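PDB 6HCP: BauA from Acinetobacter baumannii, which is an outer-membrane transporter that takes up iron as ferric preacinetobactin and probably works as a TonB-dependent siderophore receptor. Local coordinates for residues 598-603 and 635-640; 583-588 and 604-609; 260-265 and 642-647; 555-560 and 587-592. All coordinates share one frame; numbering follows the deposited sequence.

Contact 1: residues 598-603 and 635-640. With C8E ((hydroxyethyloxy)tri(ethyloxy)octane), chain B.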
# COMPACT_ATOMS: atom_id res chain seq x y z
N GLY A 598 6.86 -41.80 -11.90
CA GLY A 598 6.04 -41.00 -12.76
C GLY A 598 5.49 -39.77 -12.05
O GLY A 598 4.88 -38.92 -12.69
N HIS A 599 5.81 -39.60 -10.76
CA HIS A 599 5.35 -38.40 -10.03
C HIS A 599 6.24 -37.20 -10.39
O HIS A 599 7.32 -37.34 -10.99
CB HIS A 599 5.36 -38.66 -8.52
CG HIS A 599 4.29 -39.60 -8.06
ND1 HIS A 599 4.08 -39.88 -6.73
CD2 HIS A 599 3.39 -40.34 -8.75
CE1 HIS A 599 3.09 -40.75 -6.61
NE2 HIS A 599 2.67 -41.06 -7.84
N THR A 600 5.77 -36.01 -10.04
CA THR A 600 6.51 -34.77 -10.25
C THR A 600 7.38 -34.52 -9.02
O THR A 600 6.96 -34.74 -7.89
CB THR A 600 5.55 -33.60 -10.50
OG1 THR A 600 4.81 -33.90 -11.69
CG2 THR A 600 6.24 -32.27 -10.65
N ALA A 601 8.62 -34.08 -9.24
CA ALA A 601 9.53 -33.76 -8.16
C ALA A 601 8.95 -32.63 -7.31
O ALA A 601 8.19 -31.79 -7.82
CB ALA A 601 10.88 -33.37 -8.71
N VAL A 602 9.36 -32.61 -6.04
CA VAL A 602 8.87 -31.60 -5.09
C VAL A 602 9.51 -30.24 -5.39
O VAL A 602 10.53 -30.13 -6.08
CB VAL A 602 9.13 -32.01 -3.63
CG1 VAL A 602 8.40 -33.30 -3.26
CG2 VAL A 602 10.62 -32.12 -3.34
N ALA A 603 8.84 -29.19 -4.90
CA ALA A 603 9.40 -27.87 -4.59
C ALA A 603 9.36 -26.95 -5.81
O ALA A 603 9.19 -25.73 -5.64
CB ALA A 603 10.80 -27.97 -4.01
N LYS A 635 2.04 -24.21 -9.80
CA LYS A 635 2.00 -24.88 -8.51
C LYS A 635 3.27 -25.71 -8.28
O LYS A 635 3.96 -26.10 -9.24
CB LYS A 635 0.75 -25.76 -8.45
CG LYS A 635 0.73 -26.96 -9.39
CD LYS A 635 -0.44 -27.87 -9.02
CE LYS A 635 -0.51 -29.14 -9.81
NZ LYS A 635 -1.51 -30.06 -9.23
N GLN A 636 3.53 -26.04 -7.01
CA GLN A 636 4.64 -26.94 -6.65
C GLN A 636 4.10 -28.02 -5.71
O GLN A 636 3.33 -27.75 -4.79
CB GLN A 636 5.77 -26.18 -5.96
CG GLN A 636 6.10 -24.83 -6.60
CD GLN A 636 5.51 -23.67 -5.83
OE1 GLN A 636 5.83 -23.48 -4.67
NE2 GLN A 636 4.62 -22.92 -6.47
N TYR A 637 4.60 -29.24 -5.90
CA TYR A 637 4.30 -30.32 -5.00
C TYR A 637 5.17 -30.21 -3.76
O TYR A 637 6.37 -29.88 -3.81
CB TYR A 637 4.47 -31.67 -5.69
CG TYR A 637 3.37 -31.96 -6.66
CD1 TYR A 637 2.10 -32.27 -6.21
CD2 TYR A 637 3.53 -31.71 -8.02
CE1 TYR A 637 1.04 -32.44 -7.08
CE2 TYR A 637 2.48 -31.87 -8.91
CZ TYR A 637 1.25 -32.29 -8.44
OH TYR A 637 0.19 -32.41 -9.29
N ILE A 638 4.57 -30.62 -2.63
CA ILE A 638 5.23 -30.54 -1.34
C ILE A 638 5.76 -31.92 -0.92
O ILE A 638 6.72 -32.00 -0.15
CB ILE A 638 4.26 -29.91 -0.31
CG1 ILE A 638 3.95 -28.46 -0.70
CG2 ILE A 638 4.79 -30.00 1.12
CD1 ILE A 638 5.19 -27.60 -0.93
N ASN A 639 5.17 -32.99 -1.46
CA ASN A 639 5.68 -34.35 -1.19
C ASN A 639 5.77 -35.15 -2.49
O ASN A 639 5.18 -34.80 -3.49
CB ASN A 639 4.86 -35.11 -0.14
CG ASN A 639 3.40 -35.32 -0.52
OD1 ASN A 639 2.99 -35.14 -1.66
ND2 ASN A 639 2.59 -35.67 0.47
N ALA A 640 6.62 -36.18 -2.46
CA ALA A 640 6.94 -36.97 -3.64
C ALA A 640 5.75 -37.85 -4.03
O ALA A 640 5.65 -38.30 -5.17
CB ALA A 640 8.18 -37.79 -3.38
C1 C8E B . 9.54 -21.54 -24.53
C2 C8E B . 8.13 -21.22 -24.10
C3 C8E B . 7.87 -21.64 -22.66
C4 C8E B . 6.45 -21.24 -22.26
C5 C8E B . 6.17 -21.47 -20.78
C6 C8E B . 5.02 -20.60 -20.27
C7 C8E B . 4.95 -20.61 -18.75
C8 C8E B . 4.16 -19.42 -18.17
O9 C8E B . 3.49 -19.78 -16.97
C10 C8E B . 3.53 -18.84 -15.88
C11 C8E B . 2.81 -19.38 -14.66
O12 C8E B . 1.45 -18.93 -14.53
C13 C8E B . 0.51 -20.04 -14.51
C14 C8E B . -0.21 -20.22 -13.15
O15 C8E B . -0.53 -21.59 -12.76
C16 C8E B . -0.87 -21.73 -11.34
C17 C8E B . -1.12 -23.18 -10.81
O18 C8E B . -1.68 -23.04 -9.46
O HOH W 1 6.66 -29.57 -7.91
O HOH W 2 8.25 -24.22 -3.67
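His599, at the start of barrel strand 599-618, bonds to Ala640 in the turn after its hairpin partner 622-637, in the TonB-dependent receptor barrel. The imidazole donates from ND1 to Ala640 O at 2.7 Å, and that oxygen lies almost in the ring plane and offers a lone pair. CG stands anti to the carbonyl carbon (chi1 -71°), and Asn642 touches the same histidine side chain.

Next along, Thr600 and Tyr637 cross at about a right angle. Thr600 brings CB and CG2 against CD2 and CE2 of the phenol, CB lying 3.7 Å from Tyr637 CD2. At the far end of that ring, Tyr637 OH accepts from Lys635 NZ. Val602 then pushes CG1 into the turn, 3.3 Å from Asn639 C and close to Ala640 N, so this methyl packs on peptide atoms more than on a side chain.

Ala603 N donates to Tyr637 O at 2.8 Å. The Gln636 amide is held from outside the contact, NE2 bonding to Ser634 O and OE1 to Arg649 NH1. Water fills in for regular pairing: one molecule donates to Ala601 O and accepts from Tyr637 N, and a second donates to both Ala603 O and Gln636 OE1, lying 2.7 Å from each of these two oxygens.

Contact 2: residues 583-588 and 604-609. With C8E ((hydroxyethyloxy)tri(ethyloxy)octane), chain B.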
# COMPACT_ATOMS: atom_id res chain seq x y z
N TYR A 583 9.30 -23.95 -19.43
CA TYR A 583 8.53 -25.12 -19.08
C TYR A 583 9.50 -26.21 -18.62
O TYR A 583 10.50 -26.49 -19.29
CB TYR A 583 7.73 -25.66 -20.27
CG TYR A 583 7.05 -26.98 -20.00
CD1 TYR A 583 5.97 -27.06 -19.12
CD2 TYR A 583 7.58 -28.17 -20.48
CE1 TYR A 583 5.44 -28.29 -18.73
CE2 TYR A 583 7.04 -29.40 -20.14
CZ TYR A 583 5.97 -29.46 -19.26
OH TYR A 583 5.43 -30.68 -18.95
N LEU A 584 9.23 -26.76 -17.44
CA LEU A 584 10.04 -27.81 -16.84
C LEU A 584 9.15 -29.01 -16.52
O LEU A 584 8.07 -28.84 -15.94
CB LEU A 584 10.68 -27.24 -15.57
CG LEU A 584 11.44 -28.23 -14.70
CD1 LEU A 584 12.76 -28.60 -15.37
CD2 LEU A 584 11.69 -27.64 -13.33
N ASP A 585 9.65 -30.20 -16.86
CA ASP A 585 9.01 -31.45 -16.51
C ASP A 585 9.98 -32.25 -15.64
O ASP A 585 10.85 -32.95 -16.16
CB ASP A 585 8.62 -32.22 -17.77
CG ASP A 585 8.01 -33.57 -17.48
OD1 ASP A 585 7.31 -33.65 -16.46
OD2 ASP A 585 8.42 -34.55 -18.15
N PRO A 586 9.93 -32.07 -14.30
CA PRO A 586 10.85 -32.73 -13.38
C PRO A 586 10.21 -34.01 -12.84
O PRO A 586 9.27 -33.94 -12.04
CB PRO A 586 11.04 -31.67 -12.29
CG PRO A 586 9.71 -30.93 -12.25
CD PRO A 586 9.02 -31.16 -13.57
N GLU A 587 10.57 -35.15 -13.45
CA GLU A 587 9.84 -36.40 -13.21
C GLU A 587 10.70 -37.35 -12.37
O GLU A 587 11.87 -37.57 -12.66
CB GLU A 587 9.43 -37.06 -14.52
CG GLU A 587 8.71 -38.39 -14.29
CD GLU A 587 8.14 -39.07 -15.53
OE1 GLU A 587 7.92 -38.38 -16.49
OE2 GLU A 587 7.92 -40.28 -15.51
N LEU A 588 10.08 -37.97 -11.37
CA LEU A 588 10.70 -39.02 -10.59
C LEU A 588 10.49 -40.34 -11.36
O LEU A 588 9.40 -40.88 -11.33
CB LEU A 588 10.07 -39.09 -9.20
CG LEU A 588 10.10 -37.79 -8.40
CD1 LEU A 588 9.48 -38.01 -7.03
CD2 LEU A 588 11.53 -37.29 -8.26
N VAL A 604 9.69 -27.47 -6.99
CA VAL A 604 9.90 -26.64 -8.17
C VAL A 604 8.61 -26.52 -8.96
O VAL A 604 7.86 -27.47 -9.08
CB VAL A 604 11.05 -27.16 -9.05
CG1 VAL A 604 12.38 -27.00 -8.34
CG2 VAL A 604 10.81 -28.60 -9.49
N PRO A 605 8.36 -25.34 -9.57
CA PRO A 605 7.20 -25.17 -10.45
C PRO A 605 7.52 -25.70 -11.85
O PRO A 605 8.68 -25.66 -12.27
CB PRO A 605 7.03 -23.64 -10.50
CG PRO A 605 8.41 -23.11 -10.30
CD PRO A 605 9.09 -24.09 -9.36
N LYS A 606 6.48 -26.10 -12.59
CA LYS A 606 6.67 -26.54 -13.97
C LYS A 606 6.73 -25.35 -14.93
O LYS A 606 7.39 -25.41 -15.94
CB LYS A 606 5.57 -27.51 -14.38
CG LYS A 606 5.69 -28.85 -13.68
CD LYS A 606 4.62 -29.83 -14.09
CE LYS A 606 4.92 -30.57 -15.37
NZ LYS A 606 4.18 -31.85 -15.38
N ASN A 607 6.08 -24.24 -14.57
CA ASN A 607 6.03 -23.07 -15.46
C ASN A 607 6.58 -21.85 -14.71
O ASN A 607 6.12 -21.57 -13.63
CB ASN A 607 4.61 -22.78 -15.95
CG ASN A 607 3.95 -23.98 -16.62
OD1 ASN A 607 4.61 -24.74 -17.29
ND2 ASN A 607 2.63 -24.01 -16.64
N GLN A 608 7.40 -21.04 -15.40
CA GLN A 608 7.82 -19.74 -14.89
C GLN A 608 7.79 -18.73 -16.02
O GLN A 608 8.15 -19.02 -17.16
CB GLN A 608 9.24 -19.77 -14.33
CG GLN A 608 9.44 -20.66 -13.12
CD GLN A 608 10.72 -20.28 -12.41
OE1 GLN A 608 11.13 -19.13 -12.42
NE2 GLN A 608 11.49 -21.28 -12.03
N ALA A 609 7.38 -17.51 -15.67
CA ALA A 609 7.47 -16.36 -16.56
C ALA A 609 7.95 -15.17 -15.74
O ALA A 609 7.40 -14.88 -14.66
CB ALA A 609 6.12 -16.07 -17.16
C1 C8E B . 9.54 -21.54 -24.53
C2 C8E B . 8.13 -21.22 -24.10
C3 C8E B . 7.87 -21.64 -22.66
C4 C8E B . 6.45 -21.24 -22.26
C5 C8E B . 6.17 -21.47 -20.78
C6 C8E B . 5.02 -20.60 -20.27
C7 C8E B . 4.95 -20.61 -18.75
C8 C8E B . 4.16 -19.42 -18.17
O9 C8E B . 3.49 -19.78 -16.97
C10 C8E B . 3.53 -18.84 -15.88
C11 C8E B . 2.81 -19.38 -14.66
O12 C8E B . 1.45 -18.93 -14.53
C13 C8E B . 0.51 -20.04 -14.51
C14 C8E B . -0.21 -20.22 -13.15
O15 C8E B . -0.53 -21.59 -12.76
C16 C8E B . -0.87 -21.73 -11.34
C17 C8E B . -1.12 -23.18 -10.81
O18 C8E B . -1.68 -23.04 -9.46
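Lys606 turns its carbonyl and its side chain to the same short run of strand 575-590. Its O accepts from Leu584 N at 2.7 Å, the one hydrogen bond joining 583-588 to 604-609. Meanwhile its CB and CG lean on Leu584 O, CB at 3.2 Å. Farther out the chain runs side by side with Tyr583 and Asp585, pointing the same way as both. It bends at chi3 (83°), which sets CE beside the phenol oxygen, 3.6 Å from Tyr583 OH, and NZ then makes a long salt bridge of 3.8 Å to Asp585 OD1.

The two strands form an antiparallel hairpin of the beta-barrel, but between these two segments regular pairing is confined to Tyr583 with Asn607, a non-hydrogen-bonded pair. Across it the Asn607 side chain meets the edge of the tyrosine ring near CD1. Backbone CA-H groups supplement the single N-H bond: Tyr583 CA approaches Lys606 O, and Lys606 CA approaches Leu584 O.

Apolar groups gather around Val604, whose CG2 lies 3.8 Å from Pro586 CG and 4.1 Å from Leu584 CD2. Pro586 and Val604 lie alongside one another, pointing opposite ways, whereas Leu584 crosses the valine at about a right angle. Beside Asn607 runs a C8E detergent molecule, with O9 3.4 Å from Asn607 CB, and another touches Tyr583.

With detergent on Tyr583 and Asn607, this side of the hairpin probably faces the bilayer near its boundary. There the long Lys606-Asp585 pair would add a modest electrostatic attraction, while the lysine's methylenes supply much of the close contact.

Contact 3: residues 260-265 and 642-647. With EDO (1,2-ethanediol), chain X.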
# COMPACT_ATOMS: atom_id res chain seq x y z
N VAL A 260 4.13 -30.37 7.39
CA VAL A 260 2.74 -30.68 7.26
C VAL A 260 2.60 -32.19 7.01
O VAL A 260 3.54 -32.84 6.53
CB VAL A 260 2.07 -29.85 6.14
CG1 VAL A 260 1.92 -28.40 6.55
CG2 VAL A 260 2.83 -29.94 4.81
N SER A 261 1.40 -32.70 7.26
CA SER A 261 1.04 -34.10 6.95
C SER A 261 -0.14 -34.11 5.99
O SER A 261 -0.94 -33.17 5.95
CB SER A 261 0.73 -34.85 8.21
OG SER A 261 -0.42 -34.30 8.85
N THR A 262 -0.35 -35.27 5.36
CA THR A 262 -1.53 -35.46 4.53
C THR A 262 -2.78 -35.53 5.42
O THR A 262 -3.83 -35.10 5.00
CB THR A 262 -1.39 -36.71 3.66
OG1 THR A 262 -1.16 -37.82 4.53
CG2 THR A 262 -0.26 -36.61 2.67
N ALA A 263 -2.64 -36.07 6.63
CA ALA A 263 -3.78 -36.20 7.57
C ALA A 263 -4.35 -34.82 7.90
O ALA A 263 -5.55 -34.63 7.88
CB ALA A 263 -3.36 -36.94 8.82
N VAL A 264 -3.48 -33.84 8.09
CA VAL A 264 -3.92 -32.53 8.55
C VAL A 264 -4.10 -31.59 7.35
O VAL A 264 -5.04 -30.82 7.32
CB VAL A 264 -2.95 -31.96 9.58
CG1 VAL A 264 -3.25 -30.50 9.91
CG2 VAL A 264 -2.93 -32.84 10.83
N GLY A 265 -3.15 -31.61 6.42
CA GLY A 265 -3.21 -30.77 5.24
C GLY A 265 -2.51 -29.43 5.46
O GLY A 265 -2.01 -29.15 6.56
N ASN A 642 2.93 -36.62 -4.19
CA ASN A 642 2.15 -35.64 -4.93
C ASN A 642 0.71 -35.56 -4.40
O ASN A 642 -0.21 -35.24 -5.15
CB ASN A 642 2.15 -35.90 -6.44
CG ASN A 642 3.46 -35.66 -7.18
OD1 ASN A 642 3.48 -35.80 -8.39
ND2 ASN A 642 4.54 -35.31 -6.49
N THR A 643 0.53 -35.75 -3.09
CA THR A 643 -0.78 -35.61 -2.47
C THR A 643 -0.90 -34.26 -1.74
O THR A 643 -1.95 -33.93 -1.24
CB THR A 643 -1.05 -36.78 -1.52
OG1 THR A 643 0.08 -36.90 -0.65
CG2 THR A 643 -1.30 -38.07 -2.27
N LEU A 644 0.21 -33.52 -1.64
CA LEU A 644 0.19 -32.18 -1.09
C LEU A 644 0.87 -31.25 -2.09
O LEU A 644 1.92 -31.59 -2.62
CB LEU A 644 0.92 -32.11 0.25
CG LEU A 644 0.29 -32.83 1.44
CD1 LEU A 644 1.23 -32.78 2.63
CD2 LEU A 644 -1.05 -32.22 1.80
N SER A 645 0.27 -30.07 -2.29
CA SER A 645 0.81 -29.06 -3.18
C SER A 645 0.45 -27.66 -2.67
O SER A 645 -0.42 -27.52 -1.82
CB SER A 645 0.32 -29.25 -4.57
OG SER A 645 -1.08 -29.06 -4.63
N VAL A 646 1.17 -26.66 -3.19
CA VAL A 646 0.83 -25.27 -3.01
C VAL A 646 0.65 -24.65 -4.37
O VAL A 646 1.29 -25.03 -5.34
CB VAL A 646 1.90 -24.52 -2.20
CG1 VAL A 646 1.99 -25.06 -0.80
CG2 VAL A 646 3.26 -24.56 -2.89
N PRO A 647 -0.22 -23.63 -4.48
CA PRO A 647 -0.54 -23.05 -5.77
C PRO A 647 0.61 -22.19 -6.31
O PRO A 647 1.49 -21.77 -5.55
CB PRO A 647 -1.79 -22.18 -5.50
CG PRO A 647 -1.76 -21.94 -4.02
CD PRO A 647 -1.13 -23.18 -3.41
C1 EDO X . -3.22 -29.59 -1.95
O1 EDO X . -2.39 -29.93 -0.83
C2 EDO X . -3.75 -30.84 -2.62
O2 EDO X . -3.93 -31.85 -1.63
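Leu644 reaches over from the turn ahead of barrel strand 645-662 and packs against the loop 260-265, which follows strand 258-259. Two parts of the barrel's loop region, distant in sequence, thus meet at the surface. Leu644 CD1 does most of the touching, lying 3.9 Å from Val260 CG2 and equally close to Ser261 C. Leu644 CG, anti to the carbonyl carbon (chi1 -68°), meets Thr262 CG2 at 4.0 Å, the two side chains crossing at about a right angle, and CD2 faces Gly265 CA. The methyl of Thr262 has a second neighbour in Thr643 OG1, at 3.3 Å, so it sits against both a hydroxyl and a leucine. The interface is small and rests on van der Waals contact between the two segments.

Behind this first shell, the 260-265 loop is held by its own bonds. Ser261 O accepts from Gly265 N at 2.7 Å, and Ser261 OG takes the N-H of Val264, an ST motif that closes the turn. Gly265 follows with a positive phi (91°) that suits a glycine. Val260 N is fixed in turn by Asn689 OD1, and Leu690 touches the Val260 side chain.

On the other side, Asn639 OD1 accepts from both Thr643 N and Leu644 N, securing the turn from which the leucine projects. A 1,2-ethanediol molecule, probably from the crystallisation liquor, lines the same backbone: its O2 donates to Thr643 O, and Ser645 N donates to its O1 at 3.0 Å.

Contact 4: residues 555-560 and 587-592. With EDO (1,2-ethanediol), chain E.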
# COMPACT_ATOMS: atom_id res chain seq x y z
N ASP A 555 19.92 -47.05 -8.26
CA ASP A 555 18.92 -47.27 -9.31
C ASP A 555 17.92 -46.10 -9.41
O ASP A 555 17.07 -46.11 -10.29
CB ASP A 555 18.06 -48.51 -9.01
CG ASP A 555 18.77 -49.83 -9.23
OD1 ASP A 555 19.89 -49.79 -9.76
OD2 ASP A 555 18.25 -50.86 -8.74
N GLY A 556 17.87 -45.23 -8.41
CA GLY A 556 16.86 -44.17 -8.44
C GLY A 556 17.18 -43.16 -9.53
O GLY A 556 18.34 -43.01 -9.91
N GLU A 557 16.17 -42.44 -10.00
CA GLU A 557 16.40 -41.45 -11.01
C GLU A 557 15.34 -40.34 -10.94
O GLU A 557 14.14 -40.62 -10.85
CB GLU A 557 16.38 -42.09 -12.39
CG GLU A 557 16.74 -41.12 -13.50
CD GLU A 557 16.74 -41.77 -14.87
OE1 GLU A 557 15.65 -41.87 -15.50
OE2 GLU A 557 17.84 -42.12 -15.32
N GLN A 558 15.81 -39.12 -11.19
CA GLN A 558 14.98 -37.99 -11.54
C GLN A 558 15.41 -37.52 -12.93
O GLN A 558 16.61 -37.49 -13.24
CB GLN A 558 15.14 -36.88 -10.51
CG GLN A 558 14.32 -35.62 -10.83
CD GLN A 558 14.30 -34.60 -9.72
OE1 GLN A 558 14.47 -34.93 -8.55
NE2 GLN A 558 14.15 -33.33 -10.08
N ARG A 559 14.44 -37.19 -13.77
CA ARG A 559 14.67 -36.71 -15.11
C ARG A 559 13.97 -35.37 -15.30
O ARG A 559 12.75 -35.30 -15.23
CB ARG A 559 14.12 -37.69 -16.15
CG ARG A 559 14.43 -37.30 -17.58
CD ARG A 559 13.82 -38.28 -18.59
NE ARG A 559 12.37 -38.29 -18.54
CZ ARG A 559 11.61 -39.36 -18.77
NH1 ARG A 559 10.30 -39.30 -18.62
NH2 ARG A 559 12.16 -40.49 -19.18
N ASN A 560 14.77 -34.33 -15.53
CA ASN A 560 14.26 -32.99 -15.79
C ASN A 560 14.42 -32.67 -17.28
O ASN A 560 15.53 -32.62 -17.80
CB ASN A 560 15.01 -31.94 -14.96
CG ASN A 560 14.67 -31.93 -13.49
OD1 ASN A 560 14.11 -32.90 -12.97
ND2 ASN A 560 15.11 -30.89 -12.79
N GLU A 587 10.57 -35.15 -13.45
CA GLU A 587 9.84 -36.40 -13.21
C GLU A 587 10.70 -37.35 -12.37
O GLU A 587 11.87 -37.57 -12.66
CB GLU A 587 9.43 -37.06 -14.52
CG GLU A 587 8.71 -38.39 -14.29
CD GLU A 587 8.14 -39.07 -15.53
OE1 GLU A 587 7.92 -38.38 -16.49
OE2 GLU A 587 7.92 -40.28 -15.51
N LEU A 588 10.08 -37.97 -11.37
CA LEU A 588 10.70 -39.02 -10.59
C LEU A 588 10.49 -40.34 -11.36
O LEU A 588 9.40 -40.88 -11.33
CB LEU A 588 10.07 -39.09 -9.20
CG LEU A 588 10.10 -37.79 -8.40
CD1 LEU A 588 9.48 -38.01 -7.03
CD2 LEU A 588 11.53 -37.29 -8.26
N THR A 589 11.46 -40.71 -12.19
CA THR A 589 11.27 -41.82 -13.14
C THR A 589 11.48 -43.17 -12.44
O THR A 589 10.79 -44.13 -12.77
CB THR A 589 12.19 -41.69 -14.36
OG1 THR A 589 13.52 -41.55 -13.87
CG2 THR A 589 11.77 -40.55 -15.25
N LYS A 590 12.38 -43.22 -11.45
CA LYS A 590 12.62 -44.47 -10.72
C LYS A 590 12.79 -44.15 -9.23
O LYS A 590 13.67 -43.39 -8.85
CB LYS A 590 13.85 -45.19 -11.28
CG LYS A 590 13.79 -45.46 -12.78
CD LYS A 590 15.11 -45.84 -13.41
CE LYS A 590 15.13 -45.67 -14.91
NZ LYS A 590 16.49 -45.87 -15.46
N THR A 591 11.94 -44.78 -8.42
CA THR A 591 11.85 -44.52 -6.99
C THR A 591 11.77 -45.86 -6.25
O THR A 591 11.43 -46.87 -6.81
CB THR A 591 10.62 -43.65 -6.67
OG1 THR A 591 9.44 -44.41 -6.91
CG2 THR A 591 10.58 -42.37 -7.49
N LYS A 592 12.12 -45.82 -4.97
CA LYS A 592 12.07 -46.99 -4.07
C LYS A 592 10.71 -47.70 -4.15
O LYS A 592 9.66 -47.08 -3.98
CB LYS A 592 12.37 -46.54 -2.64
CG LYS A 592 12.47 -47.67 -1.64
CD LYS A 592 12.73 -47.22 -0.23
CE LYS A 592 12.70 -48.37 0.75
NZ LYS A 592 13.50 -48.08 1.97
C1 EDO E . 14.91 -39.35 -7.12
O1 EDO E . 16.09 -39.88 -7.71
C2 EDO E . 13.81 -40.35 -7.46
O2 EDO E . 14.01 -41.52 -6.66
O HOH W 3 8.27 -41.23 -18.28
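A classic beta bulge interrupts the antiparallel pairing of strands 549-569 and 575-590: Thr589 and Lys590 both sit opposite Glu557. Glu557 O accepts from Lys590 N at 3.2 Å, nearly straight, and more weakly from Thr589 N; Glu557 N returns a bond to Lys590 O. Thr589 adds a side-chain link, OG1 donating to the anti lone pair of Glu557 OE1 at 2.7 Å. Lys590 NZ makes only a long salt bridge to Glu557 OE2, at 4.0 Å.

This is a hairpin of the receptor's beta-barrel, and beyond the bulge regular pairing resumes, with Arg559 and Glu587 exchanging backbone bonds of 2.8 Å between N and O in both directions. Their side chains run alongside each other, guanidinium and carboxylate planes 80° apart. Arg559 bends at chi3 (63°), and its NH1 forms a salt bridge to Glu587 OE1 at 3.3 Å, poorly directed as a hydrogen bond. A water accepting from NH1 and donating to Glu587 OE2 reinforces the pair. Thr589 CG2 covers one face of the guanidinium, centred 3.7 Å above its plane. On the opposite side of the strands, Leu588 CD2 packs along the Gln558 side chain, nearest OE1 at 3.8 Å, while Gln558 NE2 donates to Asn560 OD1.

In the fold
Going from the N terminus, the loop 260-265 comes first and waits 376 residues for its partner 642-647, so contact 3 closes a long loop in which the other three are nested. Contact 4 opens next, at 555-560, and closes on 587-592, sharing Glu587 and Leu588 with the first segment of contact 2. Contact 2 then runs to 604-609 and crosses contact 1, which starts at 598-603 between its segments and ends at 635-640. Contacts 4, 2 and 1 thereby join four successive barrel strands, 549-569, 575-590, 599-618 and 622-637. Bonds such as Ile638 N to Leu644 O continue this pairing to strand 645-662, where contact 3 adds the distant loop.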